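Lombricine kinase (Urechis caupo, PDB 3JPZ) catalyses the reversible transfer of a phosphate group between ATP and the guanidino group of lombricine, as a member of the phosphagen kinase family. Local coordinates at the interface of chains A and B. Sequence-based numbering; all coordinates share one arbitrary frame. Chains: chain A/B, Lombricine kinase.

Contact 1: the interface of chains A and B. Residues chain A 127, 136-137, 140, 256; chain B 3.
The ring of B:Phe3 lies against the side chain of A:Glu140, and this pair is the core of a small patch in which the N-terminal segment of one lombricine kinase subunit rests on its neighbour. It exemplifies an anchor residue: one aromatic group buries 83 Å² on a surface of mixed make-up, with the aliphatic chain of A:Glu140, the backbone at A:Gly136 and A:Glu137, and a methyl of A:Leu127. The two side chains run antiparallel, overlapping along their lengths. CB of A:Glu140 sits over the ring face, 3.9 Å from the centroid, in a CH-pi contact, while its carboxyl carbon CD reaches B:Phe3 CB at 3.4 Å. The bend at chi2 (64°) folds the carboxylate back along the aromatic side chain, its plane 22° from that of the ring. A:Arg256 contributes from the flank: NH2 forms a long salt bridge of 3.6 Å to A:Glu140 OE2, which lies at the guanidinium edge and in its plane, and this may steady the carboxylate. Toward the far end of the ring, CZ meets A:Glu137 CA at 3.6 Å. In the fold, B:Phe3, in a loop near the chain start, sets its ring against the first two turns of helix 135-149 of chain A, with A:Leu127 and A:Arg256 supplied by loops.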
ATOM      1  N   LEU A 127      16.185   6.781  14.937  1.00 21.38           N
ATOM      2  CA  LEU A 127      15.782   6.073  13.728  1.00 16.65           C
ATOM      3  C   LEU A 127      14.277   6.130  13.476  1.00 18.01           C
ATOM      4  O   LEU A 127      13.468   5.925  14.383  1.00 15.47           O
ATOM      5  CB  LEU A 127      16.218   4.620  13.807  1.00 16.98           C
ATOM      6  CG  LEU A 127      17.724   4.424  13.999  1.00 29.78           C
ATOM      7  CD1 LEU A 127      18.022   2.987  14.357  1.00 22.07           C
ATOM      8  CD2 LEU A 127      18.476   4.833  12.750  1.00 21.95           C
ATOM      9  N   GLY A 136      18.007   1.571   4.782  1.00 23.11           N
ATOM     10  CA  GLY A 136      19.246   1.651   5.534  1.00 27.50           C
ATOM     11  C   GLY A 136      18.984   1.828   7.020  1.00 29.28           C
ATOM     12  O   GLY A 136      19.608   1.175   7.858  1.00 22.64           O
ATOM     13  N   GLU A 137      18.055   2.718   7.344  1.00 28.11           N
ATOM     14  CA  GLU A 137      17.670   2.944   8.721  1.00 27.96           C
ATOM     15  C   GLU A 137      17.173   1.641   9.324  1.00 28.69           C
ATOM     16  O   GLU A 137      17.533   1.284  10.441  1.00 17.35           O
ATOM     17  CB  GLU A 137      16.558   3.987   8.793  1.00 16.85           C
ATOM     18  CG  GLU A 137      17.029   5.423   8.771  1.00 41.13           C
ATOM     19  CD  GLU A 137      15.881   6.397   8.957  1.00 21.79           C
ATOM     20  OE1 GLU A 137      15.013   6.469   8.065  1.00 26.34           O
ATOM     21  OE2 GLU A 137      15.848   7.088   9.993  1.00 16.33           O
ATOM     22  N   GLU A 140      19.653  -0.788  10.191  1.00 28.48           N
ATOM     23  CA  GLU A 140      20.341  -0.321  11.391  1.00 27.28           C
ATOM     24  C   GLU A 140      19.547  -0.669  12.648  1.00 26.90           C
ATOM     25  O   GLU A 140      20.125  -1.028  13.664  1.00 27.42           O
ATOM     26  CB  GLU A 140      20.593   1.187  11.320  1.00 41.16           C
ATOM     27  CG  GLU A 140      21.228   1.785  12.575  1.00 38.31           C
ATOM     28  CD  GLU A 140      22.628   1.258  12.844  1.00 36.52           C
ATOM     29  OE1 GLU A 140      23.142   0.487  12.012  1.00 30.09           O
ATOM     30  OE2 GLU A 140      23.211   1.612  13.890  1.00 49.45           O
ATOM     31  N   ARG A 256      22.988   3.540  21.846  1.00 26.82           N
ATOM     32  CA  ARG A 256      21.582   3.485  21.471  1.00 33.05           C
ATOM     33  C   ARG A 256      20.687   3.362  22.702  1.00 21.69           C
ATOM     34  O   ARG A 256      21.127   2.924  23.764  1.00 29.49           O
ATOM     35  CB  ARG A 256      21.344   2.320  20.510  1.00 26.16           C
ATOM     36  CG  ARG A 256      21.936   2.527  19.116  1.00 35.70           C
ATOM     37  CD  ARG A 256      21.275   3.687  18.378  1.00 44.25           C
ATOM     38  NE  ARG A 256      21.687   3.772  16.976  1.00 31.22           N
ATOM     39  CZ  ARG A 256      21.336   4.756  16.152  1.00 29.21           C
ATOM     40  NH1 ARG A 256      20.567   5.749  16.582  1.00 24.50           N
ATOM     41  NH2 ARG A 256      21.754   4.746  14.892  1.00 29.58           N
TER
ATOM     42  N   PHE B   3      26.048   5.180  12.328  1.00 61.23           N
ATOM     43  CA  PHE B   3      25.316   4.684  11.167  1.00 52.11           C
ATOM     44  C   PHE B   3      25.151   5.776  10.118  1.00 33.21           C
ATOM     45  O   PHE B   3      24.854   6.931  10.437  1.00 27.07           O
ATOM     46  CB  PHE B   3      23.956   4.124  11.595  1.00 56.28           C
ATOM     47  CG  PHE B   3      22.857   4.331  10.585  1.00 27.70           C
ATOM     48  CD1 PHE B   3      22.628   3.406   9.580  1.00 35.38           C
ATOM     49  CD2 PHE B   3      22.029   5.439  10.665  1.00 33.09           C
ATOM     50  CE1 PHE B   3      21.607   3.596   8.663  1.00 42.13           C
ATOM     51  CE2 PHE B   3      21.007   5.631   9.752  1.00 29.08           C
ATOM     52  CZ  PHE B   3      20.800   4.712   8.750  1.00 28.72           C
TER

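Contact 2: the interface of chains A and B. Residues chain A 135, 196-197; chain B 12, 45, 48-49, 52.
OD1 of A:Asp197 is gripped from both subunits, a compact example of an interface acceptor shared between a partner and its own chain. The amide NE2 of B:Gln49 donates to it across the boundary at 3.0 Å, and NH2 of A:Arg135 donates from the same subunit at 2.8 Å. The two donors reach the oxygen from opposite faces of the carboxylate plane, B:Gln49 NE2 approaching from 57° out of that plane. B:Gln49 is presented by helix 44-53; its CG points away from the backbone N (chi1 -168°) and the chain bends at chi2. The side chains of B:Gln49 and A:Asp197 cross at about a right angle, the amide and carboxylate planes 59° apart.

A:Arg135, at the start of helix 135-149, links this carboxylate to a second one. Its NH1 forms a salt bridge with B:Asp45 OD1 at 2.7 Å, but no N-H is aimed at that oxygen and the guanidinium and carboxylate planes are almost perpendicular, so the attraction is probably mainly one of charge. B:Pro12 CG rests over one guanidinium face, offset toward the rim, whereas A:Asp197 OD1 and a water occupy the edge. Set between two carboxylates, the guanidinium would probably stabilise both in this contact between the two copies of the deposited assembly, possibly the biological dimer. Waters complete the link: one joins A:Asp197 OD2 to B:Gln49 OE1, and the other lies 2.9 Å from A:Arg135 NH2 and also meets B:Gln49 OE1 and the backbone O of B:Asp45.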
ATOM      1  N   ARG A 135      15.381   1.859   3.901  1.00 14.81           N
ATOM      2  CA  ARG A 135      15.958   0.518   3.987  1.00 35.00           C
ATOM      3  C   ARG A 135      17.225   0.499   4.846  1.00 24.45           C
ATOM      4  O   ARG A 135      17.491  -0.475   5.544  1.00 27.52           O
ATOM      5  CB  ARG A 135      16.302  -0.003   2.594  1.00 31.01           C
ATOM      6  CG  ARG A 135      15.155  -0.691   1.882  1.00 34.53           C
ATOM      7  CD  ARG A 135      15.626  -1.225   0.550  1.00 24.77           C
ATOM      8  NE  ARG A 135      16.166  -0.154  -0.273  1.00 18.01           N
ATOM      9  CZ  ARG A 135      15.443   0.602  -1.089  1.00 24.73           C
ATOM     10  NH1 ARG A 135      16.029   1.560  -1.800  1.00 24.26           N
ATOM     11  NH2 ARG A 135      14.137   0.395  -1.196  1.00 19.34           N
ATOM     12  N   ARG A 196       7.053  -1.436   3.527  1.00 20.29           N
ATOM     13  CA  ARG A 196       7.988  -1.303   2.410  1.00 11.64           C
ATOM     14  C   ARG A 196       9.171  -2.259   2.490  1.00 12.22           C
ATOM     15  O   ARG A 196       9.684  -2.538   3.564  1.00 15.60           O
ATOM     16  CB  ARG A 196       8.521   0.125   2.340  1.00 11.41           C
ATOM     17  CG  ARG A 196       7.645   1.083   1.567  1.00 11.64           C
ATOM     18  CD  ARG A 196       8.050   2.535   1.817  1.00 29.71           C
ATOM     19  NE  ARG A 196       8.162   2.793   3.250  1.00 19.18           N
ATOM     20  CZ  ARG A 196       9.301   3.049   3.886  1.00 12.39           C
ATOM     21  NH1 ARG A 196      10.459   3.119   3.227  1.00 15.24           N
ATOM     22  NH2 ARG A 196       9.271   3.245   5.187  1.00 12.24           N
ATOM     23  N   ASP A 197       9.610  -2.727   1.327  1.00 24.85           N
ATOM     24  CA  ASP A 197      10.781  -3.587   1.209  1.00 25.93           C
ATOM     25  C   ASP A 197      10.661  -4.876   2.003  1.00 20.06           C
ATOM     26  O   ASP A 197      11.664  -5.425   2.445  1.00 18.66           O
ATOM     27  CB  ASP A 197      12.025  -2.836   1.671  1.00 19.29           C
ATOM     28  CG  ASP A 197      12.051  -1.415   1.189  1.00 13.35           C
ATOM     29  OD1 ASP A 197      12.154  -1.211  -0.032  1.00 15.50           O
ATOM     30  OD2 ASP A 197      11.955  -0.501   2.033  1.00 18.75           O
TER
ATOM     31  N   PRO B  12      19.094  -1.658  -2.449  1.00 34.16           N
ATOM     32  CA  PRO B  12      18.140  -2.766  -2.367  1.00 19.55           C
ATOM     33  C   PRO B  12      18.778  -4.137  -2.439  1.00 25.30           C
ATOM     34  O   PRO B  12      19.832  -4.301  -3.047  1.00 35.75           O
ATOM     35  CB  PRO B  12      17.255  -2.555  -3.599  1.00 22.42           C
ATOM     36  CG  PRO B  12      17.363  -1.112  -3.896  1.00 27.46           C
ATOM     37  CD  PRO B  12      18.766  -0.734  -3.548  1.00 31.89           C
ATOM     38  N   ASP B  45      14.919   6.178  -4.677  1.00 20.69           N
ATOM     39  CA  ASP B  45      14.226   5.194  -3.862  1.00 21.73           C
ATOM     40  C   ASP B  45      12.756   5.172  -4.258  1.00 27.53           C
ATOM     41  O   ASP B  45      12.161   4.104  -4.395  1.00 22.37           O
ATOM     42  CB  ASP B  45      14.375   5.518  -2.375  1.00 18.87           C
ATOM     43  CG  ASP B  45      15.733   5.100  -1.818  1.00 26.74           C
ATOM     44  OD1 ASP B  45      16.374   4.209  -2.417  1.00 25.83           O
ATOM     45  OD2 ASP B  45      16.156   5.663  -0.788  1.00 30.80           O
ATOM     46  N   ILE B  48      12.051   3.455  -7.663  1.00 13.95           N
ATOM     47  CA  ILE B  48      12.407   2.039  -7.677  1.00 14.96           C
ATOM     48  C   ILE B  48      11.604   1.217  -6.684  1.00 15.33           C
ATOM     49  O   ILE B  48      11.693  -0.010  -6.684  1.00 16.50           O
ATOM     50  CB  ILE B  48      13.913   1.807  -7.366  1.00 14.94           C
ATOM     51  CG1 ILE B  48      14.195   2.027  -5.876  1.00 35.95           C
ATOM     52  CG2 ILE B  48      14.773   2.692  -8.245  1.00 19.28           C
ATOM     53  CD1 ILE B  48      15.644   1.810  -5.479  1.00 46.42           C
ATOM     54  N   GLN B  49      10.830   1.884  -5.833  1.00 14.12           N
ATOM     55  CA  GLN B  49      10.133   1.190  -4.760  1.00 23.20           C
ATOM     56  C   GLN B  49       9.426  -0.079  -5.237  1.00 13.50           C
ATOM     57  O   GLN B  49       9.585  -1.137  -4.641  1.00 14.03           O
ATOM     58  CB  GLN B  49       9.124   2.111  -4.068  1.00 13.48           C
ATOM     59  CG  GLN B  49       8.590   1.532  -2.777  1.00 13.19           C
ATOM     60  CD  GLN B  49       9.708   1.196  -1.795  1.00 13.65           C
ATOM     61  OE1 GLN B  49      10.525   2.047  -1.464  1.00 17.40           O
ATOM     62  NE2 GLN B  49       9.747  -0.048  -1.335  1.00 14.20           N
ATOM     63  N   VAL B  52      11.364  -3.217  -5.510  1.00 14.98           N
ATOM     64  CA  VAL B  52      11.864  -3.809  -4.279  1.00 15.05           C
ATOM     65  C   VAL B  52      10.742  -4.570  -3.580  1.00 16.34           C
ATOM     66  O   VAL B  52      10.942  -5.701  -3.132  1.00 18.92           O
ATOM     67  CB  VAL B  52      12.455  -2.736  -3.353  1.00 20.47           C
ATOM     68  CG1 VAL B  52      13.062  -3.369  -2.125  1.00 21.68           C
ATOM     69  CG2 VAL B  52      13.506  -1.908  -4.101  1.00 15.98           C
TER
HETATM   70  O   HOH W   1      12.034   1.889   1.117  1.00  6.40           O
HETATM   71  O   HOH W   2      12.789   2.601  -2.494  1.00 19.54           O

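Contact 3: the interface of chains A and B. Residues chain A 12, 49, 52-53; chain B 135, 196-198.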
ATOM      1  N   PRO A  12      -7.403  17.218   3.397  1.00 14.80           N
ATOM      2  CA  PRO A  12      -8.203  16.017   3.162  1.00 22.54           C
ATOM      3  C   PRO A  12      -9.688  16.314   3.226  1.00 13.22           C
ATOM      4  O   PRO A  12     -10.092  17.243   3.910  1.00 18.98           O
ATOM      5  CB  PRO A  12      -7.808  15.098   4.319  1.00 11.90           C
ATOM      6  CG  PRO A  12      -6.431  15.542   4.697  1.00 11.23           C
ATOM      7  CD  PRO A  12      -6.397  17.020   4.453  1.00 13.27           C
ATOM      8  N   GLN A  49      -1.825  10.374   6.683  1.00 14.90           N
ATOM      9  CA  GLN A  49      -2.213   9.628   5.482  1.00  9.08           C
ATOM     10  C   GLN A  49      -3.249   8.532   5.752  1.00 15.48           C
ATOM     11  O   GLN A  49      -4.266   8.464   5.066  1.00 15.31           O
ATOM     12  CB  GLN A  49      -1.003   9.012   4.792  1.00 14.64           C
ATOM     13  CG  GLN A  49      -1.363   8.339   3.471  1.00 17.44           C
ATOM     14  CD  GLN A  49      -1.932   9.309   2.457  1.00  9.71           C
ATOM     15  OE1 GLN A  49      -1.264  10.243   2.043  1.00  9.55           O
ATOM     16  NE2 GLN A  49      -3.180   9.088   2.051  1.00 11.34           N
ATOM     17  N   VAL A  52      -6.861   9.429   5.943  1.00  9.96           N
ATOM     18  CA  VAL A  52      -7.535   9.802   4.718  1.00 17.38           C
ATOM     19  C   VAL A  52      -7.967   8.565   3.920  1.00 15.22           C
ATOM     20  O   VAL A  52      -9.107   8.502   3.448  1.00 16.89           O
ATOM     21  CB  VAL A  52      -6.635  10.712   3.852  1.00 11.72           C
ATOM     22  CG1 VAL A  52      -7.440  11.358   2.728  1.00 11.62           C
ATOM     23  CG2 VAL A  52      -5.981  11.779   4.715  1.00 16.69           C
ATOM     24  N   ASP A  53      -7.067   7.588   3.785  1.00  9.13           N
ATOM     25  CA  ASP A  53      -7.320   6.383   2.984  1.00  8.77           C
ATOM     26  C   ASP A  53      -8.455   5.535   3.540  1.00 20.55           C
ATOM     27  O   ASP A  53      -9.250   4.960   2.789  1.00 12.65           O
ATOM     28  CB  ASP A  53      -6.075   5.504   2.933  1.00 12.98           C
ATOM     29  CG  ASP A  53      -4.894   6.189   2.273  1.00 10.89           C
ATOM     30  OD1 ASP A  53      -5.096   6.931   1.291  1.00 16.82           O
ATOM     31  OD2 ASP A  53      -3.760   5.978   2.738  1.00 17.02           O
TER
ATOM     32  N   ARG B 135      -2.392  15.644  -2.720  1.00 13.58           N
ATOM     33  CA  ARG B 135      -3.831  15.716  -2.915  1.00 13.67           C
ATOM     34  C   ARG B 135      -4.105  16.949  -3.752  1.00 13.47           C
ATOM     35  O   ARG B 135      -5.021  16.973  -4.571  1.00 17.94           O
ATOM     36  CB  ARG B 135      -4.564  15.858  -1.587  1.00 13.95           C
ATOM     37  CG  ARG B 135      -4.571  14.646  -0.690  1.00 13.43           C
ATOM     38  CD  ARG B 135      -5.334  15.004   0.579  1.00 24.93           C
ATOM     39  NE  ARG B 135      -4.843  14.356   1.791  1.00 22.69           N
ATOM     40  CZ  ARG B 135      -3.861  14.827   2.551  1.00 20.79           C
ATOM     41  NH1 ARG B 135      -3.231  15.935   2.221  1.00 31.59           N
ATOM     42  NH2 ARG B 135      -3.507  14.182   3.648  1.00 68.82           N
ATOM     43  N   ARG B 196      -3.385   6.669  -3.338  1.00 16.74           N
ATOM     44  CA  ARG B 196      -3.592   7.431  -2.117  1.00 15.07           C
ATOM     45  C   ARG B 196      -4.838   8.296  -2.188  1.00 13.42           C
ATOM     46  O   ARG B 196      -5.209   8.791  -3.248  1.00 12.68           O
ATOM     47  CB  ARG B 196      -2.386   8.325  -1.833  1.00 13.03           C
ATOM     48  CG  ARG B 196      -1.237   7.632  -1.142  1.00 13.40           C
ATOM     49  CD  ARG B 196      -0.014   8.535  -1.100  1.00 14.83           C
ATOM     50  NE  ARG B 196       0.432   8.856  -2.453  1.00 13.19           N
ATOM     51  CZ  ARG B 196       0.329  10.049  -3.031  1.00 13.47           C
ATOM     52  NH1 ARG B 196      -0.184  11.069  -2.370  1.00 13.72           N
ATOM     53  NH2 ARG B 196       0.766  10.218  -4.277  1.00 15.96           N
ATOM     54  N   ASP B 197      -5.471   8.470  -1.037  1.00 12.96           N
ATOM     55  CA  ASP B 197      -6.549   9.435  -0.865  1.00 19.37           C
ATOM     56  C   ASP B 197      -7.733   9.098  -1.754  1.00 15.83           C
ATOM     57  O   ASP B 197      -8.463   9.991  -2.164  1.00 12.86           O
ATOM     58  CB  ASP B 197      -6.068  10.854  -1.196  1.00 13.13           C
ATOM     59  CG  ASP B 197      -4.712  11.179  -0.587  1.00 15.21           C
ATOM     60  OD1 ASP B 197      -4.579  11.180   0.654  1.00 13.69           O
ATOM     61  OD2 ASP B 197      -3.780  11.462  -1.366  1.00 18.38           O
ATOM     62  N   TRP B 198      -7.904   7.819  -2.065  1.00 12.96           N
ATOM     63  CA  TRP B 198      -9.020   7.370  -2.899  1.00 13.17           C
ATOM     64  C   TRP B 198     -10.352   7.676  -2.236  1.00 14.06           C
ATOM     65  O   TRP B 198     -10.481   7.505  -1.032  1.00 13.54           O
ATOM     66  CB  TRP B 198      -8.922   5.861  -3.131  1.00 13.63           C
ATOM     67  CG  TRP B 198      -9.654   5.425  -4.342  1.00 13.89           C
ATOM     68  CD1 TRP B 198     -10.950   4.986  -4.414  1.00 13.45           C
ATOM     69  CD2 TRP B 198      -9.146   5.405  -5.674  1.00 12.76           C
ATOM     70  NE1 TRP B 198     -11.270   4.687  -5.713  1.00 12.45           N
ATOM     71  CE2 TRP B 198     -10.178   4.930  -6.505  1.00 12.85           C
ATOM     72  CE3 TRP B 198      -7.910   5.728  -6.245  1.00 12.05           C
ATOM     73  CZ2 TRP B 198     -10.019   4.791  -7.879  1.00 13.30           C
ATOM     74  CZ3 TRP B 198      -7.750   5.578  -7.597  1.00 11.88           C
ATOM     75  CH2 TRP B 198      -8.795   5.113  -8.405  1.00 25.13           C
TER
HETATM   76  O   HOH W   3      -1.660  11.720  -0.181  1.00  1.92           O
HETATM   77  O   HOH W   4      -6.820   5.543  -0.523  1.00 10.24           O
HETATM   78  O   HOH W   5      -9.545   8.820   0.901  1.00 10.77           O
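With CG anti to the backbone N (chi1 -175°) and the chain bent at chi2 (62°), A:Gln49 swings its amide off helix 44-53 toward B:Asp197, whose own chi1 of -45° sets the carboxylate beside its backbone N. In this kinase of the ATP:guanido phosphotransferase family, the contact between the two copies illustrates how a helix can read both the side chain and the backbone of a facing loop. NE2 of A:Gln49 donates to B:Asp197 OD1 at 2.9 Å, coming from above the carboxylate plane. One turn on, A:Asp53 OD1 accepts from the backbone N of B:Asp197 at 2.8 Å, nearly along its C-O axis. The helix thus offers a donor and an acceptor to the same residue. A:Val52 fills the gap between these polar groups and B:Arg135, its CG2 lying 3.6 Å from B:Arg135 NH2. A:Pro12 CG packs over the guanidinium face, 3.4 Å from CZ of B:Arg135. Within chain B, B:Arg135 NE makes a long salt bridge of 3.4 Å to B:Asp197 OD1. One water joins A:Gln49 OE1 to B:Arg196 NH1 and B:Asp197 OD2; another lies between A:Asp53 OD1 and the backbone N of B:Trp198, 3.0 Å from that nitrogen.

Contacts 2 and 3 are twins across the two-fold axis, their C-alpha centres about 22 Å apart: each pairs helix 44-53 and B:Pro12 or A:Pro12 with A:Arg135 or B:Arg135 and the 196-197 loop of the other subunit. The side-chain symmetry is imperfect: chi3 is -58° in A:Arg135, which bridges to B:Asp45 in contact 2, but -146° in B:Arg135. The C-alpha centre of contact 1 lies about 16 Å from that of contact 2 and 29 Å from that of contact 3; helix 135-149 of chain A serves contacts 1 and 2. Together they suggest a possible dimer in which N-terminal residues touch the partner.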